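Local coordinates for protein importin subunit beta-1 (Saccharomyces cerevisiae, PDB 5OWU) that carries proteins into the nucleus as the importin beta subunit, working through importin alpha, which recognises the classical nuclear localization signal of the cargo, at residues A[104-108]-A[109-113]. Sequence-based numbering, arbitrary orientation.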
loop_
_atom_site.group_PDB
_atom_site.type_symbol
_atom_site.label_atom_id
_atom_site.label_comp_id
_atom_site.label_asym_id
_atom_site.label_seq_id
_atom_site.Cartn_x
_atom_site.Cartn_y
_atom_site.Cartn_z
ATOM N N LEU A 104 4.286 23.185 28.554
ATOM C CA LEU A 104 3.196 23.203 27.583
ATOM C C LEU A 104 2.723 24.624 27.302
ATOM O O LEU A 104 2.354 24.950 26.165
ATOM C CB LEU A 104 2.030 22.357 28.080
ATOM C CG LEU A 104 0.865 22.248 27.095
ATOM C CD1 LEU A 104 1.256 21.425 25.880
ATOM C CD2 LEU A 104 -0.355 21.663 27.783
ATOM N N VAL A 105 2.730 25.482 28.320
ATOM C CA VAL A 105 2.245 26.849 28.186
ATOM C C VAL A 105 3.394 27.822 27.906
ATOM O O VAL A 105 3.243 29.023 28.088
ATOM C CB VAL A 105 1.429 27.283 29.415
ATOM C CG1 VAL A 105 0.246 26.354 29.605
ATOM C CG2 VAL A 105 2.289 27.320 30.682
ATOM N N SER A 106 4.538 27.312 27.465
ATOM C CA SER A 106 5.661 28.166 27.110
ATOM C C SER A 106 5.303 29.081 25.945
ATOM O O SER A 106 4.631 28.674 24.992
ATOM C CB SER A 106 6.866 27.305 26.735
ATOM O OG SER A 106 7.864 28.069 26.081
ATOM N N ILE A 107 5.794 30.320 26.010
ATOM C CA ILE A 107 5.613 31.264 24.913
ATOM C C ILE A 107 6.378 30.856 23.663
ATOM O O ILE A 107 6.120 31.399 22.582
ATOM C CB ILE A 107 6.027 32.674 25.388
ATOM C CG1 ILE A 107 5.515 33.739 24.423
ATOM C CG2 ILE A 107 7.549 32.772 25.553
ATOM C CD1 ILE A 107 5.543 35.135 25.010
ATOM N N GLU A 108 7.297 29.895 23.780
ATOM C CA GLU A 108 8.058 29.404 22.639
ATOM C C GLU A 108 7.331 28.208 22.032
ATOM O O GLU A 108 7.261 27.149 22.677
ATOM C CB GLU A 108 9.463 29.010 23.075
ATOM C CG GLU A 108 10.264 28.219 22.045
ATOM C CD GLU A 108 10.368 28.916 20.705
ATOM O OE1 GLU A 108 10.008 28.295 19.684
ATOM O OE2 GLU A 108 10.809 30.083 20.675
ATOM N N PRO A 109 6.792 28.310 20.809
ATOM C CA PRO A 109 5.967 27.198 20.291
ATOM C C PRO A 109 6.705 25.882 20.124
ATOM O O PRO A 109 6.058 24.826 20.137
ATOM C CB PRO A 109 5.459 27.731 18.937
ATOM C CG PRO A 109 6.387 28.811 18.560
ATOM C CD PRO A 109 6.851 29.431 19.853
ATOM N N ARG A 110 8.031 25.898 19.950
ATOM C CA ARG A 110 8.773 24.646 19.830
ATOM C C ARG A 110 8.845 23.919 21.171
ATOM O O ARG A 110 8.760 22.681 21.227
ATOM C CB ARG A 110 10.179 24.921 19.304
ATOM C CG ARG A 110 10.225 25.397 17.857
ATOM C CD ARG A 110 11.602 25.158 17.251
ATOM N NE ARG A 110 12.513 26.262 17.492
ATOM C CZ ARG A 110 13.838 26.153 17.511
ATOM N NH1 ARG A 110 14.433 24.978 17.327
ATOM N NH2 ARG A 110 14.573 27.227 17.731
ATOM N N ILE A 111 9.009 24.678 22.258
ATOM C CA ILE A 111 8.947 24.103 23.598
ATOM C C ILE A 111 7.565 23.520 23.838
ATOM O O ILE A 111 7.419 22.392 24.327
ATOM C CB ILE A 111 9.290 25.171 24.656
ATOM C CG1 ILE A 111 10.745 25.633 24.522
ATOM C CG2 ILE A 111 9.007 24.654 26.078
ATOM C CD1 ILE A 111 11.781 24.558 24.802
ATOM N N ALA A 112 6.530 24.287 23.479
ATOM C CA ALA A 112 5.153 23.852 23.680
ATOM C C ALA A 112 4.850 22.573 22.907
ATOM O O ALA A 112 4.183 21.671 23.423
ATOM C CB ALA A 112 4.203 24.972 23.260
ATOM N N ASN A 113 5.320 22.484 21.664
ATOM C CA ASN A 113 5.105 21.282 20.859
ATOM C C ASN A 113 5.808 20.069 21.471
ATOM O O ASN A 113 5.205 18.994 21.632
ATOM C CB ASN A 113 5.602 21.527 19.431
ATOM C CG ASN A 113 5.136 20.457 18.456
ATOM O OD1 ASN A 113 3.974 20.067 18.456
ATOM N ND2 ASN A 113 6.046 19.979 17.624
#
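Glu108 occupies the N-cap position of helix 109-126, right before Pro109, and three hydrogen bonds define the turn. In the conformer described here, one of two modelled, Glu108 OE1 accepts from Arg110 N at 3.1 Å with an N-H...O angle of 164°, taken on the anti side and 19° out of the carboxylate plane. CG stands opposite the backbone N (chi1 168°), beside the carbonyl carbon, and a bend at chi2 then brings OE1 to that N-H. Glu108 OE1 also lies 3.9 Å from Arg110 NE, a long salt bridge. Glu108 O receives Ala112 N, the first i to i+4 bond of helix 109-126. Within the loop, Ser106 OG accepts from Glu108 N at 3.0 Å, which makes an ST turn.

Van der Waals contacts close the corner. Ser106 CB lies 3.5 Å from Ile111 CG2, a tight fit, while Glu108 CG rests on Ile111 CG1 at 3.6 Å, the two side chains crossing at about a right angle. Ala112 CB approaches Leu104 O at 3.4 Å. With a glycine in place of Ser106, Glu108 N would probably lose its acceptor and Ile111 CG2 its neighbour, leaving the loop freer to move.

This is the corner between helices 90-104 and 109-126 of HEAT repeat 3, with Glu108 and Arg110 also touching Leu55 of helix 55-67. In this conformer the capping carboxylate is likely to be stabilised as an anion by the helix N-terminus and, more weakly, by Arg110.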